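Local coordinates for 11S globulin beta subunit (Cucurbita maxima, PDB 2EVX), which serves as a seed storage protein, a hexameric 11S globulin of the cupin family that holds a nutrient reserve for the seedling, at the interface of chains A and B. Sequence-based numbering; all coordinates share one arbitrary frame. Chains: chain A/B, 11S globulin beta subunit.

Contact 1: the interface of chains A and B. Residues chain A 360-362, 382-384; chain B 80, 173, 175-177.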
# COMPACT_ATOMS: atom_id res chain seq x y z
N ASP A 360 -9.51 4.31 24.16
CA ASP A 360 -8.34 4.48 23.31
C ASP A 360 -7.03 4.20 24.04
O ASP A 360 -7.03 3.71 25.16
CB ASP A 360 -8.35 5.89 22.66
CG ASP A 360 -8.15 7.03 23.67
OD1 ASP A 360 -8.39 8.20 23.29
OD2 ASP A 360 -7.75 6.78 24.83
N ASN A 361 -5.91 4.49 23.38
CA ASN A 361 -4.58 4.25 23.94
C ASN A 361 -4.24 5.18 25.11
O ASN A 361 -3.22 4.99 25.78
CB ASN A 361 -3.53 4.38 22.85
CG ASN A 361 -3.59 5.71 22.14
OD1 ASN A 361 -2.75 6.58 22.36
ND2 ASN A 361 -4.60 5.89 21.28
N PHE A 362 -5.09 6.17 25.35
CA PHE A 362 -4.89 7.11 26.45
C PHE A 362 -5.66 6.64 27.68
O PHE A 362 -5.59 7.24 28.74
CB PHE A 362 -5.38 8.50 26.05
CG PHE A 362 -4.62 9.09 24.90
CD1 PHE A 362 -3.25 9.31 24.99
CD2 PHE A 362 -5.28 9.43 23.72
CE1 PHE A 362 -2.54 9.87 23.93
CE2 PHE A 362 -4.57 9.98 22.65
CZ PHE A 362 -3.20 10.20 22.76
N ASN A 382 -7.31 -1.55 17.15
CA ASN A 382 -6.60 -1.54 18.43
C ASN A 382 -7.40 -0.97 19.61
O ASN A 382 -7.00 -1.13 20.77
CB ASN A 382 -5.28 -0.78 18.34
CG ASN A 382 -4.33 -1.36 17.31
OD1 ASN A 382 -4.02 -2.54 17.34
ND2 ASN A 382 -3.85 -0.51 16.40
N PHE A 383 -8.51 -0.29 19.33
CA PHE A 383 -9.31 0.27 20.40
C PHE A 383 -10.01 -0.84 21.16
O PHE A 383 -10.64 -1.70 20.57
CB PHE A 383 -10.35 1.25 19.86
CG PHE A 383 -9.79 2.58 19.46
CD1 PHE A 383 -10.54 3.74 19.62
CD2 PHE A 383 -8.50 2.67 18.94
CE1 PHE A 383 -10.02 4.98 19.28
CE2 PHE A 383 -7.97 3.90 18.59
CZ PHE A 383 -8.73 5.06 18.76
N VAL A 384 -9.88 -0.83 22.48
CA VAL A 384 -10.51 -1.87 23.27
C VAL A 384 -11.99 -1.55 23.31
O VAL A 384 -12.38 -0.39 23.27
CB VAL A 384 -9.94 -1.92 24.70
CG1 VAL A 384 -10.49 -3.12 25.43
CG2 VAL A 384 -8.42 -1.98 24.66
N PHE B 80 0.58 -2.77 23.75
CA PHE B 80 0.68 -3.04 22.32
C PHE B 80 0.57 -1.72 21.54
O PHE B 80 0.01 -0.75 22.04
CB PHE B 80 -0.38 -4.05 21.86
CG PHE B 80 -1.78 -3.72 22.30
CD1 PHE B 80 -2.19 -3.97 23.61
CD2 PHE B 80 -2.69 -3.17 21.40
CE1 PHE B 80 -3.50 -3.67 24.02
CE2 PHE B 80 -3.99 -2.87 21.80
CZ PHE B 80 -4.40 -3.11 23.10
N TYR B 173 0.62 8.36 13.23
CA TYR B 173 0.87 8.70 14.62
C TYR B 173 0.87 7.47 15.55
O TYR B 173 -0.10 6.72 15.65
CB TYR B 173 -0.17 9.77 15.05
CG TYR B 173 -0.83 9.65 16.42
CD1 TYR B 173 -2.23 9.72 16.55
CD2 TYR B 173 -0.06 9.52 17.60
CE1 TYR B 173 -2.87 9.65 17.83
CE2 TYR B 173 -0.68 9.45 18.89
CZ TYR B 173 -2.08 9.52 18.99
OH TYR B 173 -2.68 9.46 20.22
N ARG B 175 0.85 4.98 18.70
CA ARG B 175 -0.01 4.80 19.86
C ARG B 175 0.38 3.52 20.59
O ARG B 175 0.58 2.48 19.98
CB ARG B 175 -1.48 4.69 19.43
CG ARG B 175 -2.07 5.90 18.71
CD ARG B 175 -3.50 5.60 18.27
NE ARG B 175 -4.18 6.69 17.56
CZ ARG B 175 -5.10 7.49 18.11
NH1 ARG B 175 -5.47 7.33 19.37
NH2 ARG B 175 -5.69 8.43 17.38
N LYS B 176 0.49 3.59 21.92
CA LYS B 176 0.83 2.42 22.72
C LYS B 176 -0.33 2.23 23.66
O LYS B 176 -0.73 3.17 24.34
CB LYS B 176 2.12 2.66 23.52
CG LYS B 176 3.13 1.50 23.52
CD LYS B 176 3.04 0.65 24.77
CE LYS B 176 4.08 -0.49 24.82
NZ LYS B 176 5.46 -0.17 25.31
N PHE B 177 -0.89 1.02 23.68
CA PHE B 177 -2.01 0.69 24.56
C PHE B 177 -1.48 -0.19 25.70
O PHE B 177 -1.15 -1.37 25.50
CB PHE B 177 -3.10 -0.08 23.79
CG PHE B 177 -3.75 0.70 22.66
CD1 PHE B 177 -3.02 1.07 21.54
CD2 PHE B 177 -5.10 1.03 22.72
CE1 PHE B 177 -3.62 1.76 20.48
CE2 PHE B 177 -5.71 1.72 21.66
CZ PHE B 177 -4.97 2.08 20.54

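Contact 2: the interface of chains A and B. Residues chain A 424, 427-429; chain B 75, 77-78, 179-181, 239, 243.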
# COMPACT_ATOMS: atom_id res chain seq x y z
N VAL A 424 4.15 -11.46 37.04
CA VAL A 424 4.02 -10.21 36.30
C VAL A 424 2.70 -9.51 36.61
O VAL A 424 2.67 -8.31 36.87
CB VAL A 424 4.15 -10.47 34.77
CG1 VAL A 424 3.90 -9.20 33.99
CG2 VAL A 424 5.54 -11.00 34.46
N ASN A 427 2.93 -7.51 40.05
CA ASN A 427 3.60 -6.23 40.01
C ASN A 427 2.84 -5.24 39.12
O ASN A 427 2.92 -4.03 39.33
CB ASN A 427 5.03 -6.44 39.51
CG ASN A 427 5.89 -7.17 40.52
OD1 ASN A 427 6.37 -6.58 41.48
ND2 ASN A 427 6.07 -8.47 40.31
N MET A 428 2.09 -5.75 38.15
CA MET A 428 1.31 -4.91 37.25
C MET A 428 0.20 -4.16 37.99
O MET A 428 0.07 -2.95 37.87
CB MET A 428 0.70 -5.74 36.12
CG MET A 428 1.65 -6.08 34.96
SD MET A 428 0.96 -7.24 33.72
CE MET A 428 -0.41 -6.28 33.03
N TYR A 429 -0.60 -4.90 38.75
CA TYR A 429 -1.71 -4.27 39.46
C TYR A 429 -1.53 -4.17 40.97
O TYR A 429 -2.51 -4.04 41.72
CB TYR A 429 -2.99 -5.02 39.13
CG TYR A 429 -3.19 -5.16 37.64
CD1 TYR A 429 -2.64 -6.23 36.94
CD2 TYR A 429 -3.90 -4.20 36.93
CE1 TYR A 429 -2.80 -6.35 35.56
CE2 TYR A 429 -4.06 -4.30 35.55
CZ TYR A 429 -3.52 -5.38 34.88
OH TYR A 429 -3.70 -5.48 33.52
N LEU B 75 10.71 -3.78 35.47
CA LEU B 75 9.76 -4.37 34.55
C LEU B 75 9.02 -3.31 33.72
O LEU B 75 8.40 -2.39 34.27
CB LEU B 75 8.73 -5.20 35.32
CG LEU B 75 7.61 -5.80 34.45
CD1 LEU B 75 8.17 -7.02 33.72
CD2 LEU B 75 6.42 -6.20 35.30
N LEU B 77 6.03 -2.64 31.90
CA LEU B 77 4.68 -3.15 31.78
C LEU B 77 4.31 -3.46 30.34
O LEU B 77 4.83 -2.84 29.41
CB LEU B 77 3.69 -2.14 32.36
CG LEU B 77 3.93 -1.84 33.84
CD1 LEU B 77 2.90 -0.84 34.35
CD2 LEU B 77 3.83 -3.14 34.61
N PRO B 78 3.40 -4.43 30.15
CA PRO B 78 2.94 -4.86 28.83
C PRO B 78 1.96 -3.92 28.14
O PRO B 78 1.02 -3.41 28.74
CB PRO B 78 2.31 -6.22 29.12
CG PRO B 78 1.70 -6.00 30.46
CD PRO B 78 2.80 -5.26 31.21
N LEU B 179 -1.61 -2.26 29.37
CA LEU B 179 -2.56 -3.11 30.08
C LEU B 179 -2.66 -2.82 31.58
O LEU B 179 -3.71 -3.06 32.20
CB LEU B 179 -2.21 -4.58 29.86
CG LEU B 179 -2.28 -5.10 28.42
CD1 LEU B 179 -2.20 -6.61 28.41
CD2 LEU B 179 -3.57 -4.67 27.78
N ALA B 180 -1.57 -2.31 32.14
CA ALA B 180 -1.53 -1.98 33.57
C ALA B 180 -0.77 -0.69 33.81
O ALA B 180 -0.02 -0.23 32.95
CB ALA B 180 -0.87 -3.12 34.35
N GLY B 181 -0.98 -0.11 34.99
CA GLY B 181 -0.31 1.13 35.35
C GLY B 181 -1.06 2.37 34.90
O GLY B 181 -2.20 2.28 34.45
N ARG B 239 3.83 4.96 39.25
CA ARG B 239 5.12 4.42 38.86
C ARG B 239 5.50 4.63 37.40
O ARG B 239 6.67 4.51 37.04
CB ARG B 239 5.14 2.93 39.17
CG ARG B 239 4.79 2.62 40.60
CD ARG B 239 4.69 1.15 40.83
NE ARG B 239 3.53 0.60 40.15
CZ ARG B 239 3.40 -0.69 39.85
NH1 ARG B 239 2.32 -1.13 39.22
NH2 ARG B 239 4.38 -1.54 40.18
N VAL B 243 8.22 -0.29 36.30
CA VAL B 243 8.11 -0.51 37.74
C VAL B 243 9.15 -1.45 38.36
O VAL B 243 9.79 -2.24 37.66
CB VAL B 243 6.71 -1.07 38.10
CG1 VAL B 243 5.63 -0.12 37.60
CG2 VAL B 243 6.52 -2.45 37.49

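Contact 3: the interface of chains A and B. Residues chain A 381-383; chain B 81-82, 142, 167-170, 177.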
# COMPACT_ATOMS: atom_id res chain seq x y z
N GLN A 381 -9.18 0.38 14.86
CA GLN A 381 -8.20 -0.67 15.05
C GLN A 381 -7.42 -0.48 16.37
O GLN A 381 -6.93 0.61 16.65
CB GLN A 381 -7.25 -0.67 13.85
CG GLN A 381 -6.08 -1.63 13.93
CD GLN A 381 -5.01 -1.30 12.91
OE1 GLN A 381 -4.00 -1.99 12.80
NE2 GLN A 381 -5.23 -0.23 12.14
N ASN A 382 -7.31 -1.55 17.15
CA ASN A 382 -6.60 -1.54 18.43
C ASN A 382 -7.40 -0.97 19.61
O ASN A 382 -7.00 -1.13 20.77
CB ASN A 382 -5.28 -0.78 18.34
CG ASN A 382 -4.33 -1.36 17.31
OD1 ASN A 382 -4.02 -2.54 17.34
ND2 ASN A 382 -3.85 -0.51 16.40
N PHE A 383 -8.51 -0.29 19.33
CA PHE A 383 -9.31 0.27 20.40
C PHE A 383 -10.01 -0.84 21.16
O PHE A 383 -10.64 -1.70 20.57
CB PHE A 383 -10.35 1.25 19.86
CG PHE A 383 -9.79 2.58 19.46
CD1 PHE A 383 -10.54 3.74 19.62
CD2 PHE A 383 -8.50 2.67 18.94
CE1 PHE A 383 -10.02 4.98 19.28
CE2 PHE A 383 -7.97 3.90 18.59
CZ PHE A 383 -8.73 5.06 18.76
N SER B 81 1.12 -1.70 20.33
CA SER B 81 1.08 -0.50 19.48
C SER B 81 0.40 -0.77 18.16
O SER B 81 0.19 -1.93 17.76
CB SER B 81 2.50 -0.01 19.18
OG SER B 81 3.30 -0.09 20.33
N ASN B 82 0.07 0.32 17.47
CA ASN B 82 -0.59 0.27 16.17
C ASN B 82 0.45 0.13 15.07
O ASN B 82 0.12 0.11 13.88
CB ASN B 82 -1.39 1.54 15.94
CG ASN B 82 -0.53 2.81 16.01
OD1 ASN B 82 -0.77 3.77 15.27
ND2 ASN B 82 0.47 2.82 16.89
N GLY B 142 -0.04 -4.53 17.17
CA GLY B 142 -1.16 -5.08 17.91
C GLY B 142 -0.83 -6.22 18.87
O GLY B 142 -1.72 -6.83 19.45
N ALA B 167 0.87 -2.55 8.25
CA ALA B 167 0.17 -3.03 9.44
C ALA B 167 -0.70 -2.03 10.22
O ALA B 167 -1.62 -2.44 10.92
CB ALA B 167 1.17 -3.69 10.40
N ASN B 168 -0.40 -0.74 10.12
CA ASN B 168 -1.17 0.28 10.83
C ASN B 168 -2.21 0.94 9.92
O ASN B 168 -1.85 1.59 8.95
CB ASN B 168 -0.24 1.35 11.40
CG ASN B 168 -0.96 2.62 11.78
OD1 ASN B 168 -2.07 2.58 12.30
ND2 ASN B 168 -0.33 3.75 11.53
N GLN B 169 -3.48 0.77 10.25
CA GLN B 169 -4.56 1.32 9.43
C GLN B 169 -5.14 2.66 9.91
O GLN B 169 -6.08 3.17 9.31
CB GLN B 169 -5.70 0.29 9.30
CG GLN B 169 -5.42 -0.80 8.26
CD GLN B 169 -6.51 -1.87 8.20
OE1 GLN B 169 -7.70 -1.56 8.26
NE2 GLN B 169 -6.10 -3.13 8.07
N ILE B 170 -4.57 3.22 10.96
CA ILE B 170 -5.07 4.49 11.47
C ILE B 170 -4.38 5.68 10.79
O ILE B 170 -4.76 6.07 9.69
CB ILE B 170 -4.89 4.58 12.99
CG1 ILE B 170 -5.62 3.42 13.66
CG2 ILE B 170 -5.42 5.91 13.50
CD1 ILE B 170 -5.21 3.18 15.10
N PHE B 177 -0.89 1.02 23.68
CA PHE B 177 -2.01 0.69 24.56
C PHE B 177 -1.48 -0.19 25.70
O PHE B 177 -1.15 -1.37 25.50
CB PHE B 177 -3.10 -0.08 23.79
CG PHE B 177 -3.75 0.70 22.66
CD1 PHE B 177 -3.02 1.07 21.54
CD2 PHE B 177 -5.10 1.03 22.72
CE1 PHE B 177 -3.62 1.76 20.48
CE2 PHE B 177 -5.71 1.72 21.66
CZ PHE B 177 -4.97 2.08 20.54

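Contact 1: the interface of chains A and B
A head-to-tail interface between two copies of the globulin, in which A:Asn361 and A:Asn382 from the second cupin half of chain A enclose B:Phe177 from the first cupin half of chain B, joins neighbouring subunits of the trimer. The B:Phe177 ring is the apolar centre of the patch. Over the middle of one face stands the CB of A:Asn361, 3.3 Å from the ring centroid in a CH-pi contact, while A:Asn382 lies beneath the opposite face, its CB 3.6 Å from CZ of B:Phe177. A:Phe383 comes in obliquely near the rim, with its CD2 3.9 Å from the same CZ. B:Phe80 turns its ring edge to A:Asn382, whose backbone O lies in the ring plane near CE2. With CG of A:Asn361 set between the backbone N and the carbonyl carbon (chi1 56°), the amide is swung away from the phenyl ring toward B:Arg175. There the amide and guanidinium planes stand nearly perpendicular, 88° apart. As modelled, two donors, ND2 and NH1, face each other; the amide may be turned over, which would offer an oxygen to the guanidinium instead. A:Phe362 and B:Tyr173 point at each other tip to tip, though their modelled approach is too short to carry weight. Within chain A, the A:Asp360 carboxylate holds the turn leading into this corner: its OD2 accepts a hydrogen bond from the backbone N of A:Phe362 at 2.8 Å.

Contact 2: the interface of chains A and B
A:Met428 and A:Tyr429, at the end of helix 422-429, both pack against the methyl group of B:Ala180. The tyrosine presents a ring face, over which CB of B:Ala180 sits off-centre, 3.8 Å from the centroid (CH-pi). The methionine runs past B:Leu77 in the opposite direction, bringing its CG 3.7 Å from CD2 of the leucine, and then bends at its sulfur (chi3 64°). That bend carries the terminal methyl toward B:Pro78, which it meets tip to tip, and places CE 3.5 Å from CB of B:Ala180. One turn earlier on the helix, A:Val424 crosses B:Leu75 at about a right angle in a looser contact that extends the apolar strip along strand 74-81. Polar bonds border this strip. The phenol OH of A:Tyr429 donates to the backbone O of B:Leu179 at 2.8 Å, coming from well above the carbonyl plane. Elsewhere along the helix, B:Arg239 turns its guanidinium edge to the backbone: NH1 and NH2 both donate to the backbone O of A:Asn427, each at 3.0 Å, and that oxygen lies almost in the guanidinium plane. A positive group at the C-terminal end of a helix would probably be favoured by the helix dipole. CG1 of B:Val243 lies over one guanidinium face. The site docks helix 422-429, near the C-terminus of one subunit, onto the first cupin half of its neighbour, tying the subunits together in the storage oligomer.

Contact 3: the interface of chains A and B
The chain A loop between strands 376-379 and 384-390 packs against the end of strand 74-81, the loop holding B:Gly142, the segment B:Ala167 to B:Ile170 and strand 176-178 of chain B. Both partners are cupin domains of the 11S globulin, the second of chain A against the first of chain B. A:Gln381 reaches the B:Ala167 to B:Ile170 segment: its CG is anti to the backbone N (chi1 175°) and the chain stays extended, which delivers the terminal amide to the backbone there. As modelled, OE1 faces the backbone O of B:Ala167 at 3.1 Å and NE2 faces the backbone N of B:Gln169 at 2.8 Å, like against like. Turning the amide over would pair donor with acceptor at both positions, so the modelled orientation is doubtful. B:Asn168 steadies this segment from within: its OD1 accepts a hydrogen bond from the backbone N of B:Ile170 at 2.9 Å. Behind the glutamine, CD1 of B:Ile170 packs 3.5 Å from the backbone O of A:Gln381. The amides of A:Asn382 and B:Asn82 cross at about a right angle, their planes 89° apart, and ND2 of A:Asn382 is directed at the CB of B:Asn82 rather than its amide. The B:Phe177 ring lies against A:Asn382 and beside A:Phe383; an alanine here would probably open a gap against the former and take an apolar contact from the latter. On the OD1 side of A:Asn382, CA of B:Gly142 lies 3.9 Å from that oxygen.

Contact 1 and contact 3 are two sides of one patch: the centres of their C-alpha atoms are about 7 Å apart, and they share A:Asn382, A:Phe383 and B:Phe177. Contact 2 is more remote, its centre about 16 Å from that of contact 1 and 21 Å from that of contact 3. Strand 74-81 of chain B reaches all three, with different residues at each. Chain A thus engages the first cupin half of its neighbour at two separated places, with loops and with helix 422-429. That spacing is likely to resist rocking of one subunit on the other within the trimer.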